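Local structure of beta-1,4-galactanase (Humicola insolens, 1HJQ) at residues Asn103-Lys108 and Gly139-Leu144; Trp183-Gln188 and Asn231-Arg236. The protein hydrolyses beta-1,4-galactosidic linkages in type I arabinogalactans, as a family 53 glycoside hydrolase of clan GH-A. All coordinates share one frame; numbering follows the deposited sequence.

Contact 1. Residues Asn103-Lys108 and Gly139-Leu144. With NAG (2-acetamido-2-deoxy-beta-D-glucopyranose), chain B.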
ATOM      1  N   ASN A 103       8.558  14.873  21.386  1.00 16.73           N
ATOM      2  CA  ASN A 103       9.004  16.026  20.618  1.00 16.15           C
ATOM      3  C   ASN A 103      10.168  15.676  19.700  1.00 15.65           C
ATOM      4  O   ASN A 103      10.195  16.081  18.538  1.00 15.32           O
ATOM      5  CB  ASN A 103       9.411  17.171  21.539  1.00 17.33           C
ATOM      6  CG  ASN A 103       9.888  18.379  20.766  1.00 18.79           C
ATOM      7  OD1 ASN A 103       9.123  18.988  20.015  1.00 18.20           O
ATOM      8  ND2 ASN A 103      11.166  18.724  20.931  1.00 19.62           N
ATOM      9  N   ASN A 104      11.133  14.930  20.223  1.00 14.99           N
ATOM     10  CA  ASN A 104      12.283  14.538  19.423  1.00 14.68           C
ATOM     11  C   ASN A 104      11.937  13.472  18.395  1.00 14.35           C
ATOM     12  O   ASN A 104      12.412  13.530  17.266  1.00 14.56           O
ATOM     13  CB  ASN A 104      13.424  14.050  20.319  1.00 14.65           C
ATOM     14  CG  ASN A 104      14.238  15.196  20.898  1.00 15.24           C
ATOM     15  OD1 ASN A 104      14.602  16.139  20.183  1.00 14.72           O
ATOM     16  ND2 ASN A 104      14.541  15.115  22.189  1.00 12.38           N
ATOM     17  N   LEU A 105      11.108  12.504  18.776  1.00 14.73           N
ATOM     18  CA  LEU A 105      10.710  11.447  17.853  1.00 15.34           C
ATOM     19  C   LEU A 105       9.997  12.071  16.659  1.00 16.14           C
ATOM     20  O   LEU A 105      10.285  11.744  15.506  1.00 15.08           O
ATOM     21  CB  LEU A 105       9.780  10.448  18.542  1.00 15.24           C
ATOM     22  CG  LEU A 105       9.241   9.345  17.627  1.00 16.17           C
ATOM     23  CD1 LEU A 105      10.398   8.554  17.037  1.00 15.87           C
ATOM     24  CD2 LEU A 105       8.321   8.430  18.409  1.00 16.32           C
ATOM     25  N   ALA A 106       9.067  12.975  16.954  1.00 16.74           N
ATOM     26  CA  ALA A 106       8.308  13.666  15.924  1.00 18.29           C
ATOM     27  C   ALA A 106       9.257  14.457  15.028  1.00 19.23           C
ATOM     28  O   ALA A 106       9.110  14.473  13.805  1.00 20.14           O
ATOM     29  CB  ALA A 106       7.279  14.603  16.570  1.00 16.50           C
ATOM     30  N   TRP A 107      10.228  15.115  15.648  1.00 20.41           N
ATOM     31  CA  TRP A 107      11.212  15.907  14.924  1.00 21.59           C
ATOM     32  C   TRP A 107      11.964  14.981  13.970  1.00 21.69           C
ATOM     33  O   TRP A 107      12.162  15.297  12.791  1.00 20.38           O
ATOM     34  CB  TRP A 107      12.179  16.530  15.923  1.00 23.58           C
ATOM     35  CG  TRP A 107      12.914  17.712  15.408  1.00 26.99           C
ATOM     36  CD1 TRP A 107      12.704  18.368  14.225  1.00 27.87           C
ATOM     37  CD2 TRP A 107      13.954  18.425  16.084  1.00 28.25           C
ATOM     38  NE1 TRP A 107      13.549  19.448  14.127  1.00 28.25           N
ATOM     39  CE2 TRP A 107      14.326  19.507  15.254  1.00 29.00           C
ATOM     40  CE3 TRP A 107      14.604  18.258  17.315  1.00 28.73           C
ATOM     41  CZ2 TRP A 107      15.324  20.422  15.617  1.00 29.83           C
ATOM     42  CZ3 TRP A 107      15.593  19.166  17.675  1.00 29.83           C
ATOM     43  CH2 TRP A 107      15.943  20.235  16.828  1.00 29.68           C
ATOM     44  N   LYS A 108      12.366  13.827  14.500  1.00 21.70           N
ATOM     45  CA  LYS A 108      13.088  12.821  13.734  1.00 21.66           C
ATOM     46  C   LYS A 108      12.232  12.344  12.565  1.00 20.79           C
ATOM     47  O   LYS A 108      12.696  12.278  11.431  1.00 20.97           O
ATOM     48  CB  LYS A 108      13.445  11.628  14.627  1.00 22.04           C
ATOM     49  CG  LYS A 108      14.910  11.221  14.574  1.00 23.77           C
ATOM     50  CD  LYS A 108      15.366  10.915  13.157  1.00 24.26           C
ATOM     51  CE  LYS A 108      16.858  10.649  13.116  1.00 24.72           C
ATOM     52  NZ  LYS A 108      17.357  10.581  11.721  1.00 25.79           N
ATOM     53  N   GLY A 139      -1.576   2.321  15.518  1.00 15.32           N
ATOM     54  CA  GLY A 139      -0.571   3.358  15.646  1.00 15.04           C
ATOM     55  C   GLY A 139       0.737   3.019  14.950  1.00 14.37           C
ATOM     56  O   GLY A 139       0.816   2.047  14.197  1.00 12.65           O
ATOM     57  N   LEU A 140       1.760   3.830  15.211  1.00 13.66           N
ATOM     58  CA  LEU A 140       3.076   3.644  14.614  1.00 13.68           C
ATOM     59  C   LEU A 140       4.149   4.058  15.606  1.00 14.25           C
ATOM     60  O   LEU A 140       3.842   4.607  16.661  1.00 14.14           O
ATOM     61  CB  LEU A 140       3.218   4.501  13.353  1.00 13.35           C
ATOM     62  CG  LEU A 140       3.306   6.021  13.534  1.00 13.74           C
ATOM     63  CD1 LEU A 140       3.704   6.663  12.221  1.00 14.24           C
ATOM     64  CD2 LEU A 140       1.981   6.583  14.006  1.00 13.76           C
ATOM     65  N   LEU A 141       5.404   3.790  15.256  1.00 14.17           N
ATOM     66  CA  LEU A 141       6.546   4.147  16.092  1.00 13.49           C
ATOM     67  C   LEU A 141       6.351   3.853  17.579  1.00 14.10           C
ATOM     68  O   LEU A 141       6.432   4.752  18.420  1.00 15.53           O
ATOM     69  CB  LEU A 141       6.874   5.627  15.879  1.00 11.80           C
ATOM     70  CG  LEU A 141       7.417   5.902  14.472  1.00 11.78           C
ATOM     71  CD1 LEU A 141       7.534   7.398  14.213  1.00 10.39           C
ATOM     72  CD2 LEU A 141       8.767   5.206  14.321  1.00  9.18           C
ATOM     73  N   TRP A 142       6.106   2.587  17.899  1.00 14.15           N
ATOM     74  CA  TRP A 142       5.897   2.172  19.280  1.00 14.03           C
ATOM     75  C   TRP A 142       7.167   2.359  20.088  1.00 14.73           C
ATOM     76  O   TRP A 142       8.267   2.223  19.557  1.00 15.84           O
ATOM     77  CB  TRP A 142       5.467   0.710  19.329  1.00 12.22           C
ATOM     78  CG  TRP A 142       4.178   0.444  18.632  1.00 11.79           C
ATOM     79  CD1 TRP A 142       3.319   1.366  18.101  1.00 11.58           C
ATOM     80  CD2 TRP A 142       3.583  -0.834  18.406  1.00 11.99           C
ATOM     81  NE1 TRP A 142       2.223   0.739  17.559  1.00 10.89           N
ATOM     82  CE2 TRP A 142       2.360  -0.613  17.732  1.00 12.08           C
ATOM     83  CE3 TRP A 142       3.964  -2.146  18.704  1.00 11.29           C
ATOM     84  CZ2 TRP A 142       1.514  -1.660  17.355  1.00 12.33           C
ATOM     85  CZ3 TRP A 142       3.124  -3.184  18.327  1.00 12.56           C
ATOM     86  CH2 TRP A 142       1.910  -2.933  17.660  1.00 12.44           C
ATOM     87  N   PRO A 143       7.038   2.606  21.400  1.00 14.76           N
ATOM     88  CA  PRO A 143       5.822   2.715  22.216  1.00 15.65           C
ATOM     89  C   PRO A 143       5.003   3.996  22.088  1.00 16.56           C
ATOM     90  O   PRO A 143       3.779   3.956  22.184  1.00 17.79           O
ATOM     91  CB  PRO A 143       6.341   2.555  23.649  1.00 14.38           C
ATOM     92  CG  PRO A 143       7.702   1.964  23.492  1.00 14.69           C
ATOM     93  CD  PRO A 143       8.223   2.636  22.263  1.00 14.63           C
ATOM     94  N   LEU A 144       5.677   5.127  21.904  1.00 16.63           N
ATOM     95  CA  LEU A 144       5.003   6.417  21.806  1.00 16.94           C
ATOM     96  C   LEU A 144       3.755   6.464  20.929  1.00 18.21           C
ATOM     97  O   LEU A 144       2.690   6.865  21.392  1.00 18.60           O
ATOM     98  CB  LEU A 144       5.997   7.486  21.346  1.00 16.05           C
ATOM     99  CG  LEU A 144       7.171   7.711  22.306  1.00 15.68           C
ATOM    100  CD1 LEU A 144       8.164   8.671  21.687  1.00 15.05           C
ATOM    101  CD2 LEU A 144       6.657   8.263  23.636  1.00 14.93           C
TER
HETATM  102  C1  NAG B 601      16.364  17.229  12.894  1.00 32.63           C
HETATM  103  C2  NAG B 601      17.183  16.760  14.109  1.00 33.50           C
HETATM  104  C3  NAG B 601      17.807  17.973  14.822  1.00 34.06           C
HETATM  105  C4  NAG B 601      18.602  18.820  13.821  1.00 34.13           C
HETATM  106  C5  NAG B 601      17.676  19.214  12.671  1.00 34.88           C
HETATM  107  C6  NAG B 601      18.335  20.093  11.622  1.00 34.66           C
HETATM  108  C7  NAG B 601      16.693  14.852  15.500  1.00 35.33           C
HETATM  109  C8  NAG B 601      16.444  14.593  16.977  1.00 35.46           C
HETATM  110  N2  NAG B 601      16.319  16.031  15.017  1.00 34.22           N
HETATM  111  O3  NAG B 601      18.660  17.536  15.869  1.00 33.78           O
HETATM  112  O4  NAG B 601      19.114  19.986  14.455  1.00 35.02           O
HETATM  113  O5  NAG B 601      17.181  18.021  12.015  1.00 33.03           O
HETATM  114  O6  NAG B 601      18.508  19.398  10.399  1.00 37.27           O
HETATM  115  O7  NAG B 601      17.227  13.986  14.809  1.00 36.67           O
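L105 meets L141 and L144 where an outer helix of the (beta/alpha)8 barrel packs on a loop. L105 lies near the start of helix 102-123, and the two other leucines lie in the loop between strand 129-132 and helix 150-165. The join is wholly apolar, with no hydrogen bond between the segments. The CD2 methyl of L105 does most of the touching. It sits 3.3 Å from CD1 of L144, and those two side chains run past each other in opposite directions. The same CD2 lies 4.0 Å from CB of L141, whose side chain crosses that of L105 at a slant. With chi1 at 177°, CG of L105 points opposite the backbone N, and the branch extends from the helix toward the loop.

Further contacts surround the leucines. L156 of helix 150-165 also touches L105. Backbone bonds hold the loop: the O of L144 accepts from ND2 of N149 and ND2 of N152. OG1 of T94 is hydrogen-bonded to the O of W142, the carbonyl of the cis peptide bond to P143.

A different side of the helix carries the attached sugar. N111, further along, starts an Asn-Tyr-Thr sequence, consistent with N-glycosylation there. The NAG ring lies over one face of the W107 indole. N2 of NAG is 3.5 Å from CD2 of W107, while C3 of NAG is 3.6 Å from CZ2 of W107, over the six-membered ring. K108 bends at chi2, and its CG comes within 3.6 Å of O7 of NAG. N104 meets the edge of the indole. Its OD1 lies in the plane of the W107 ring, while its ND2 is bonded to OD1 of D101.

Contact 2. Residues Trp183-Gln188 and Asn231-Arg236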
ATOM      1  N   TRP A 183     -12.794  -2.809   5.397  1.00 17.83           N
ATOM      2  CA  TRP A 183     -14.181  -3.278   5.425  1.00 17.69           C
ATOM      3  C   TRP A 183     -14.809  -2.998   6.783  1.00 18.07           C
ATOM      4  O   TRP A 183     -16.021  -2.872   6.895  1.00 19.79           O
ATOM      5  CB  TRP A 183     -14.269  -4.788   5.133  1.00 17.08           C
ATOM      6  CG  TRP A 183     -13.454  -5.652   6.055  1.00 15.88           C
ATOM      7  CD1 TRP A 183     -12.193  -6.112   5.836  1.00 15.93           C
ATOM      8  CD2 TRP A 183     -13.822  -6.101   7.367  1.00 15.74           C
ATOM      9  NE1 TRP A 183     -11.745  -6.818   6.927  1.00 15.45           N
ATOM     10  CE2 TRP A 183     -12.725  -6.827   7.883  1.00 15.61           C
ATOM     11  CE3 TRP A 183     -14.970  -5.956   8.159  1.00 16.15           C
ATOM     12  CZ2 TRP A 183     -12.739  -7.409   9.160  1.00 14.85           C
ATOM     13  CZ3 TRP A 183     -14.984  -6.537   9.434  1.00 15.34           C
ATOM     14  CH2 TRP A 183     -13.873  -7.253   9.917  1.00 14.88           C
ATOM     15  N   ASN A 184     -13.987  -2.906   7.818  1.00 18.26           N
ATOM     16  CA  ASN A 184     -14.497  -2.644   9.155  1.00 19.41           C
ATOM     17  C   ASN A 184     -14.640  -1.140   9.405  1.00 20.09           C
ATOM     18  O   ASN A 184     -13.663  -0.463   9.731  1.00 20.48           O
ATOM     19  CB  ASN A 184     -13.561  -3.241  10.197  1.00 19.32           C
ATOM     20  CG  ASN A 184     -14.175  -3.251  11.569  1.00 19.04           C
ATOM     21  OD1 ASN A 184     -14.810  -2.278  11.980  1.00 18.54           O
ATOM     22  ND2 ASN A 184     -13.991  -4.348  12.293  1.00 17.55           N
ATOM     23  N   TRP A 185     -15.860  -0.627   9.271  1.00 19.76           N
ATOM     24  CA  TRP A 185     -16.110   0.792   9.457  1.00 19.39           C
ATOM     25  C   TRP A 185     -15.886   1.303  10.883  1.00 19.76           C
ATOM     26  O   TRP A 185     -15.390   2.418  11.070  1.00 19.10           O
ATOM     27  CB  TRP A 185     -17.531   1.126   8.995  1.00 20.55           C
ATOM     28  CG  TRP A 185     -18.062   2.422   9.546  1.00 21.63           C
ATOM     29  CD1 TRP A 185     -19.113   2.577  10.403  1.00 21.34           C
ATOM     30  CD2 TRP A 185     -17.532   3.736   9.317  1.00 22.54           C
ATOM     31  NE1 TRP A 185     -19.273   3.905  10.725  1.00 22.59           N
ATOM     32  CE2 TRP A 185     -18.316   4.640  10.077  1.00 22.86           C
ATOM     33  CE3 TRP A 185     -16.471   4.239   8.548  1.00 22.11           C
ATOM     34  CZ2 TRP A 185     -18.070   6.022  10.091  1.00 22.71           C
ATOM     35  CZ3 TRP A 185     -16.226   5.616   8.561  1.00 22.20           C
ATOM     36  CH2 TRP A 185     -17.025   6.490   9.328  1.00 22.17           C
ATOM     37  N   ASP A 186     -16.256   0.507  11.883  1.00 19.15           N
ATOM     38  CA  ASP A 186     -16.070   0.925  13.264  1.00 19.30           C
ATOM     39  C   ASP A 186     -14.596   1.192  13.526  1.00 19.68           C
ATOM     40  O   ASP A 186     -14.255   2.125  14.257  1.00 20.33           O
ATOM     41  CB  ASP A 186     -16.580  -0.135  14.240  1.00 19.96           C
ATOM     42  CG  ASP A 186     -18.079  -0.374  14.118  1.00 20.75           C
ATOM     43  OD1 ASP A 186     -18.826   0.612  13.910  1.00 19.20           O
ATOM     44  OD2 ASP A 186     -18.505  -1.549  14.235  1.00 21.56           O
ATOM     45  N   THR A 187     -13.723   0.379  12.932  1.00 19.43           N
ATOM     46  CA  THR A 187     -12.289   0.571  13.109  1.00 19.25           C
ATOM     47  C   THR A 187     -11.893   1.896  12.436  1.00 19.70           C
ATOM     48  O   THR A 187     -11.309   2.772  13.061  1.00 19.71           O
ATOM     49  CB  THR A 187     -11.468  -0.558  12.450  1.00 19.70           C
ATOM     50  OG1 THR A 187     -11.935  -1.843  12.881  1.00 18.07           O
ATOM     51  CG2 THR A 187     -10.000  -0.415  12.838  1.00 18.18           C
ATOM     52  N   GLN A 188     -12.231   2.032  11.159  1.00 19.81           N
ATOM     53  CA  GLN A 188     -11.920   3.257  10.402  1.00 19.59           C
ATOM     54  C   GLN A 188     -12.426   4.529  11.090  1.00 19.16           C
ATOM     55  O   GLN A 188     -11.769   5.581  11.043  1.00 19.95           O
ATOM     56  CB  GLN A 188     -12.545   3.224   9.025  1.00 19.81           C
ATOM     57  CG  GLN A 188     -12.154   2.032   8.127  1.00 21.64           C
ATOM     58  CD  GLN A 188     -10.652   1.786   8.030  1.00 22.34           C
ATOM     59  OE1 GLN A 188      -9.835   2.720   7.924  1.00 22.44           O
ATOM     60  NE2 GLN A 188     -10.286   0.512   8.028  1.00 21.77           N
ATOM     61  N   ASN A 231     -17.962   4.711   1.815  1.00 18.88           N
ATOM     62  CA  ASN A 231     -18.962   5.769   1.747  1.00 19.39           C
ATOM     63  C   ASN A 231     -19.028   6.548   3.047  1.00 19.17           C
ATOM     64  O   ASN A 231     -19.107   7.780   3.032  1.00 18.65           O
ATOM     65  CB  ASN A 231     -20.338   5.197   1.425  1.00 21.16           C
ATOM     66  CG  ASN A 231     -20.544   4.982  -0.063  1.00 22.77           C
ATOM     67  OD1 ASN A 231     -20.502   5.933  -0.847  1.00 24.70           O
ATOM     68  ND2 ASN A 231     -20.768   3.732  -0.461  1.00 22.39           N
ATOM     69  N   ASN A 232     -18.984   5.831   4.169  1.00 18.55           N
ATOM     70  CA  ASN A 232     -19.028   6.478   5.476  1.00 18.88           C
ATOM     71  C   ASN A 232     -17.810   7.374   5.689  1.00 19.14           C
ATOM     72  O   ASN A 232     -17.930   8.502   6.172  1.00 18.87           O
ATOM     73  CB  ASN A 232     -19.086   5.439   6.597  1.00 18.18           C
ATOM     74  CG  ASN A 232     -20.386   4.657   6.612  1.00 17.27           C
ATOM     75  OD1 ASN A 232     -21.360   5.028   5.961  1.00 16.39           O
ATOM     76  ND2 ASN A 232     -20.406   3.569   7.372  1.00 17.53           N
ATOM     77  N   MET A 233     -16.638   6.860   5.329  1.00 19.41           N
ATOM     78  CA  MET A 233     -15.386   7.598   5.477  1.00 19.32           C
ATOM     79  C   MET A 233     -15.413   8.868   4.635  1.00 19.01           C
ATOM     80  O   MET A 233     -15.158   9.967   5.139  1.00 19.12           O
ATOM     81  CB  MET A 233     -14.205   6.716   5.051  1.00 19.07           C
ATOM     82  CG  MET A 233     -13.990   5.485   5.926  1.00 19.14           C
ATOM     83  SD  MET A 233     -12.805   4.303   5.216  1.00 20.32           S
ATOM     84  CE  MET A 233     -11.352   5.370   4.979  1.00 18.43           C
ATOM     85  N   VAL A 234     -15.728   8.705   3.352  1.00 18.13           N
ATOM     86  CA  VAL A 234     -15.793   9.822   2.415  1.00 17.80           C
ATOM     87  C   VAL A 234     -16.774  10.914   2.853  1.00 17.52           C
ATOM     88  O   VAL A 234     -16.419  12.090   2.912  1.00 17.16           O
ATOM     89  CB  VAL A 234     -16.188   9.330   1.006  1.00 16.77           C
ATOM     90  CG1 VAL A 234     -16.419  10.514   0.088  1.00 16.24           C
ATOM     91  CG2 VAL A 234     -15.092   8.431   0.443  1.00 16.36           C
ATOM     92  N   SER A 235     -18.004  10.516   3.164  1.00 17.69           N
ATOM     93  CA  SER A 235     -19.031  11.456   3.592  1.00 18.02           C
ATOM     94  C   SER A 235     -18.670  12.169   4.892  1.00 17.81           C
ATOM     95  O   SER A 235     -19.091  13.302   5.132  1.00 18.04           O
ATOM     96  CB  SER A 235     -20.366  10.731   3.774  1.00 18.67           C
ATOM     97  OG  SER A 235     -21.369  11.626   4.213  1.00 18.45           O
ATOM     98  N   ARG A 236     -17.878  11.507   5.722  1.00 17.29           N
ATOM     99  CA  ARG A 236     -17.482  12.068   7.002  1.00 17.44           C
ATOM    100  C   ARG A 236     -16.255  12.977   6.977  1.00 17.64           C
ATOM    101  O   ARG A 236     -16.240  14.029   7.621  1.00 16.51           O
ATOM    102  CB  ARG A 236     -17.238  10.938   7.990  1.00 18.00           C
ATOM    103  CG  ARG A 236     -16.705  11.388   9.329  1.00 19.62           C
ATOM    104  CD  ARG A 236     -17.796  11.865  10.261  1.00 20.51           C
ATOM    105  NE  ARG A 236     -17.347  11.702  11.638  1.00 25.00           N
ATOM    106  CZ  ARG A 236     -16.587  12.576  12.297  1.00 26.81           C
ATOM    107  NH1 ARG A 236     -16.193  13.706  11.709  1.00 25.51           N
ATOM    108  NH2 ARG A 236     -16.194  12.299  13.541  1.00 26.56           N
TER
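W185 and Q188 face N232 and M233 across neighbouring outer helices of the barrel, 185-198 and 223-237. N184 is the N-cap: its OD1 accepts from N of T187 at 3.0 Å, with the donor 50° out of the carbonyl plane. W185 follows in the first turn. Its CG is turned away from the backbone N (chi1 161°), which carries the indole out toward the second helix. CB of N232 stands 3.3 Å from the centroid of the six-membered ring of W185, a CH-pi contact almost on the ring normal. ND2 of N232 lies over the five-membered ring, 3.4 Å from CG of W185, with the amide plane turned 70° from the indole. M233 takes the indole edge, its CG 3.5 Å from CZ3 of W185. With W185 replaced by an alanine, CB of N232 would probably lose its ring face and a gap would be likely to open beside M233. CG of Q188 lies 3.7 Å from SD of M233; NE2 of Q188 donates to O of D180. The two segments thus meet through carbon, sulfur, ring surface and one amide nitrogen over the indole, with no hydrogen bond across; shape and dispersion probably dominate.

Contacts 1 and 2 sit on different parts of one barrel. Their centres are 26 Å apart, and their nearest atoms about 9 Å, so they do not touch. Contact 1 ties a helix to a loop and lies away from the catalytic residues, with the glycan at its outer side. Contact 2 joins two helices and comes nearer the active site. The side chain of Q188 is about 9 Å from that of E135, the probable proton donor, and about 11 Å from that of E245, the probable nucleophile. T187 of contact 2 touches T137, which precedes 139-144 by two residues, so the loop that carries part of contact 1 also comes up to helix 185-198.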